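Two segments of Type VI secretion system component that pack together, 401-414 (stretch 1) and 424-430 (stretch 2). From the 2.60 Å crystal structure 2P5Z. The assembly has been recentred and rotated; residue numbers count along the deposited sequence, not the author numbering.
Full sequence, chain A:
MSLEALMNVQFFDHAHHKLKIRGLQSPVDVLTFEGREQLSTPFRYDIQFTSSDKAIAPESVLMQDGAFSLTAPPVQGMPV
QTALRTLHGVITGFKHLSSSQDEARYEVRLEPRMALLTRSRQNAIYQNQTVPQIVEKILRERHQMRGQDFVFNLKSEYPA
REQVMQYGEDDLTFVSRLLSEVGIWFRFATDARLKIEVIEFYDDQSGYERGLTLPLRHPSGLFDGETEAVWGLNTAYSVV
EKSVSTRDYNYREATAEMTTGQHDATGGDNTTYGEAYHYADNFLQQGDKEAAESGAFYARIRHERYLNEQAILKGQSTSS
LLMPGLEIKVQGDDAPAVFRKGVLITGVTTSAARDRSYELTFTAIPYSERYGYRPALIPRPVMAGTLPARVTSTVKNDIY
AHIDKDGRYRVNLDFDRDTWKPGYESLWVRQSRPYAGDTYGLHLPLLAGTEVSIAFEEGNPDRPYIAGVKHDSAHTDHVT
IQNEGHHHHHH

Stretch 1, residues 401-414: AHIDKDGRYRVNLD
Stretch 2, residues 424-430: YESLWVR

Residues 409-412 and 426-429 form an antiparallel β-ladder, their N-to-C directions 147° apart and axes 4.5 Å apart at closest; 879 Å² is buried, both sides summed. Glu425 (phi/psi -98/0) precedes the strand, its carbonyl O accepting from Leu413 N at 3.2 Å. Ser426 (-111/145) opposes Asn412 in a non-hydrogen-bonded pair, CA-CA 4.5 Å; Ser426 OG lies 3.7 Å from Arg410 CD. Leu427 (-140/131; chi1 t, chi2 -101°) pairs with Val411 (-120/152) through Val411 N to Leu427 O, 2.6 Å, and Leu427 N to Val411 O, 2.7 Å. These buried aliphatic residues share a face with Val429, whose CG1 lies 3.8 Å from Val411 CG1. On the other face Trp428 (-93/113; chi1 m, chi2 98°), paired with Arg410 (-94/121), offers a broad ring: Arg410 CB (chi1 t) sits 3.5 Å above its six-membered centroid, Asp404 OD2 lies over the opposite face, and the Trp428 edge points toward the His402 face, offset, planes at 87°, centroids 5.4 Å apart. Trp428 CB covers one face of the Arg408 guanidinium, whose NH2 bridges Asp404 OD2 at 3.2 Å; long, charged arginines suit this partly exposed face and the rim. Val429 (-140/144; chi1 p) N donates to Tyr409 (-76/149) O at 2.7 Å; Tyr409 N returns a weak bond to Val429 O, 2.8 Å. Arg430, chi1 m then extended, reaches Asp406 in an exposed salt bridge, NH2 to OD1 3.0 Å. The Gly407-Arg408 peptide is cis; positive phi (44/77) suits Gly407.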

# COMPACT_ATOMS: atom_id res chain seq x y z
N ALA A 401 21.79 -7.27 40.29
CA ALA A 401 21.04 -6.45 39.31
C ALA A 401 21.84 -5.18 39.07
O ALA A 401 22.27 -4.53 40.02
CB ALA A 401 19.64 -6.08 39.77
N HIS A 402 22.04 -4.82 37.81
CA HIS A 402 22.52 -3.49 37.50
C HIS A 402 21.28 -2.62 37.55
O HIS A 402 20.36 -2.78 36.75
CB HIS A 402 23.18 -3.41 36.12
CG HIS A 402 24.12 -2.26 35.96
ND1 HIS A 402 25.34 -2.38 35.33
CD2 HIS A 402 24.03 -0.97 36.35
CE1 HIS A 402 25.96 -1.21 35.34
NE2 HIS A 402 25.18 -0.33 35.95
N ILE A 403 21.25 -1.72 38.53
CA ILE A 403 20.07 -0.89 38.78
C ILE A 403 20.50 0.48 39.33
O ILE A 403 21.12 0.58 40.39
CB ILE A 403 19.03 -1.64 39.69
CG1 ILE A 403 17.96 -0.70 40.23
CG2 ILE A 403 19.72 -2.41 40.82
CD1 ILE A 403 16.83 -1.42 40.95
N ASP A 404 20.21 1.52 38.56
CA ASP A 404 20.60 2.89 38.93
C ASP A 404 19.49 3.59 39.71
O ASP A 404 18.41 3.03 39.92
CB ASP A 404 21.03 3.71 37.70
CG ASP A 404 19.88 4.00 36.72
OD1 ASP A 404 18.82 3.34 36.78
OD2 ASP A 404 20.05 4.90 35.87
N LYS A 405 19.75 4.84 40.08
CA LYS A 405 18.97 5.56 41.09
C LYS A 405 17.55 5.97 40.67
O LYS A 405 17.12 7.09 40.94
CB LYS A 405 19.77 6.77 41.57
CG LYS A 405 21.28 6.57 41.43
CD LYS A 405 22.03 6.88 42.72
CE LYS A 405 23.39 6.16 42.73
NZ LYS A 405 24.08 6.28 44.05
N ASP A 406 16.84 5.04 40.04
CA ASP A 406 15.46 5.24 39.59
C ASP A 406 14.71 3.90 39.49
O ASP A 406 13.47 3.87 39.51
CB ASP A 406 15.42 5.96 38.24
CG ASP A 406 15.28 7.47 38.38
OD1 ASP A 406 14.29 7.92 39.05
OD2 ASP A 406 16.16 8.20 37.81
N GLY A 407 15.49 2.82 39.38
CA GLY A 407 15.01 1.44 39.24
C GLY A 407 13.86 1.09 38.29
O GLY A 407 12.75 0.87 38.78
N ARG A 408 14.04 1.01 36.97
CA ARG A 408 15.26 1.25 36.14
C ARG A 408 16.39 0.21 36.13
O ARG A 408 17.54 0.52 36.45
CB ARG A 408 15.79 2.69 36.20
CG ARG A 408 15.06 3.64 35.31
CD ARG A 408 15.43 3.42 33.87
NE ARG A 408 15.57 4.71 33.20
CZ ARG A 408 16.72 5.37 33.11
NH1 ARG A 408 16.74 6.54 32.50
NH2 ARG A 408 17.84 4.87 33.61
N TYR A 409 16.04 -1.01 35.72
CA TYR A 409 17.02 -2.06 35.44
C TYR A 409 17.72 -1.81 34.11
O TYR A 409 17.14 -1.22 33.20
CB TYR A 409 16.31 -3.41 35.34
CG TYR A 409 15.65 -3.88 36.61
CD1 TYR A 409 14.31 -3.59 36.88
CD2 TYR A 409 16.35 -4.66 37.53
CE1 TYR A 409 13.70 -4.04 38.04
CE2 TYR A 409 15.75 -5.11 38.69
CZ TYR A 409 14.42 -4.80 38.94
OH TYR A 409 13.82 -5.25 40.10
N ARG A 410 18.98 -2.24 33.99
CA ARG A 410 19.64 -2.28 32.68
C ARG A 410 19.46 -3.66 32.09
O ARG A 410 19.89 -4.67 32.66
CB ARG A 410 21.12 -1.91 32.72
CG ARG A 410 21.80 -2.11 31.36
CD ARG A 410 23.17 -1.46 31.25
NE ARG A 410 24.20 -2.22 31.95
CZ ARG A 410 24.88 -3.25 31.43
NH1 ARG A 410 24.64 -3.67 30.19
NH2 ARG A 410 25.80 -3.87 32.16
N VAL A 411 18.83 -3.70 30.93
CA VAL A 411 18.42 -4.96 30.37
C VAL A 411 19.09 -5.18 29.02
O VAL A 411 19.48 -4.24 28.34
CB VAL A 411 16.88 -5.01 30.36
CG1 VAL A 411 16.30 -4.67 28.99
CG2 VAL A 411 16.43 -6.34 30.85
N ASN A 412 19.27 -6.44 28.66
CA ASN A 412 20.05 -6.82 27.50
C ASN A 412 19.19 -7.68 26.60
O ASN A 412 18.63 -8.66 27.08
CB ASN A 412 21.25 -7.64 27.96
CG ASN A 412 22.35 -7.69 26.94
OD1 ASN A 412 22.19 -8.25 25.84
ND2 ASN A 412 23.50 -7.12 27.30
N LEU A 413 19.10 -7.34 25.32
CA LEU A 413 18.19 -8.07 24.42
C LEU A 413 18.78 -8.73 23.16
O LEU A 413 18.07 -8.98 22.20
CB LEU A 413 16.88 -7.30 24.15
CG LEU A 413 16.64 -5.90 23.57
CD1 LEU A 413 15.83 -5.10 24.57
CD2 LEU A 413 17.88 -5.17 23.27
N ASP A 414 20.07 -9.03 23.21
CA ASP A 414 20.71 -9.83 22.17
C ASP A 414 20.54 -11.30 22.55
O ASP A 414 20.58 -11.65 23.73
CB ASP A 414 22.19 -9.47 22.07
CG ASP A 414 22.92 -10.25 20.98
OD1 ASP A 414 22.29 -10.60 19.95
OD2 ASP A 414 24.13 -10.51 21.16
N TYR A 424 25.40 -2.20 21.46
CA TYR A 424 24.21 -1.39 21.29
C TYR A 424 22.98 -2.21 21.64
O TYR A 424 21.87 -1.90 21.20
CB TYR A 424 24.11 -0.90 19.86
CG TYR A 424 25.08 0.19 19.47
CD1 TYR A 424 26.18 -0.08 18.69
CD2 TYR A 424 24.86 1.50 19.86
CE1 TYR A 424 27.05 0.92 18.31
CE2 TYR A 424 25.72 2.51 19.50
CZ TYR A 424 26.82 2.22 18.71
OH TYR A 424 27.69 3.24 18.33
N GLU A 425 23.19 -3.25 22.45
CA GLU A 425 22.15 -4.21 22.80
C GLU A 425 21.52 -3.91 24.14
O GLU A 425 20.64 -4.64 24.59
CB GLU A 425 22.71 -5.64 22.85
CG GLU A 425 23.86 -5.94 21.89
CD GLU A 425 25.24 -5.69 22.48
OE1 GLU A 425 25.33 -5.37 23.69
OE2 GLU A 425 26.24 -5.79 21.72
N SER A 426 21.96 -2.86 24.82
CA SER A 426 21.54 -2.72 26.20
C SER A 426 20.58 -1.55 26.43
O SER A 426 20.69 -0.50 25.80
CB SER A 426 22.74 -2.76 27.16
OG SER A 426 23.14 -1.48 27.58
N LEU A 427 19.64 -1.74 27.34
CA LEU A 427 18.47 -0.89 27.43
C LEU A 427 18.12 -0.60 28.88
O LEU A 427 18.03 -1.53 29.69
CB LEU A 427 17.32 -1.62 26.74
CG LEU A 427 16.10 -0.94 26.13
CD1 LEU A 427 14.96 -1.04 27.07
CD2 LEU A 427 16.35 0.51 25.72
N TRP A 428 17.91 0.67 29.21
CA TRP A 428 17.57 1.09 30.57
C TRP A 428 16.07 1.16 30.75
O TRP A 428 15.41 2.02 30.18
CB TRP A 428 18.20 2.44 30.90
CG TRP A 428 19.65 2.31 31.22
CD1 TRP A 428 20.70 2.53 30.37
CD2 TRP A 428 20.22 1.90 32.47
NE1 TRP A 428 21.89 2.28 31.02
CE2 TRP A 428 21.62 1.90 32.31
CE3 TRP A 428 19.68 1.53 33.71
CZ2 TRP A 428 22.49 1.55 33.34
CZ3 TRP A 428 20.54 1.18 34.74
CH2 TRP A 428 21.93 1.20 34.55
N VAL A 429 15.52 0.28 31.57
CA VAL A 429 14.07 0.06 31.54
C VAL A 429 13.39 -0.12 32.91
O VAL A 429 13.97 -0.69 33.84
CB VAL A 429 13.76 -1.08 30.52
CG1 VAL A 429 14.01 -2.47 31.11
CG2 VAL A 429 12.40 -0.95 29.94
N ARG A 430 12.18 0.41 33.05
CA ARG A 430 11.41 0.27 34.29
C ARG A 430 10.41 -0.87 34.20
O ARG A 430 9.61 -0.93 33.27
CB ARG A 430 10.67 1.57 34.62
CG ARG A 430 11.59 2.66 35.10
CD ARG A 430 10.84 3.81 35.75
NE ARG A 430 11.75 4.90 36.09
CZ ARG A 430 11.39 6.00 36.75
NH1 ARG A 430 10.13 6.16 37.16
NH2 ARG A 430 12.29 6.94 37.01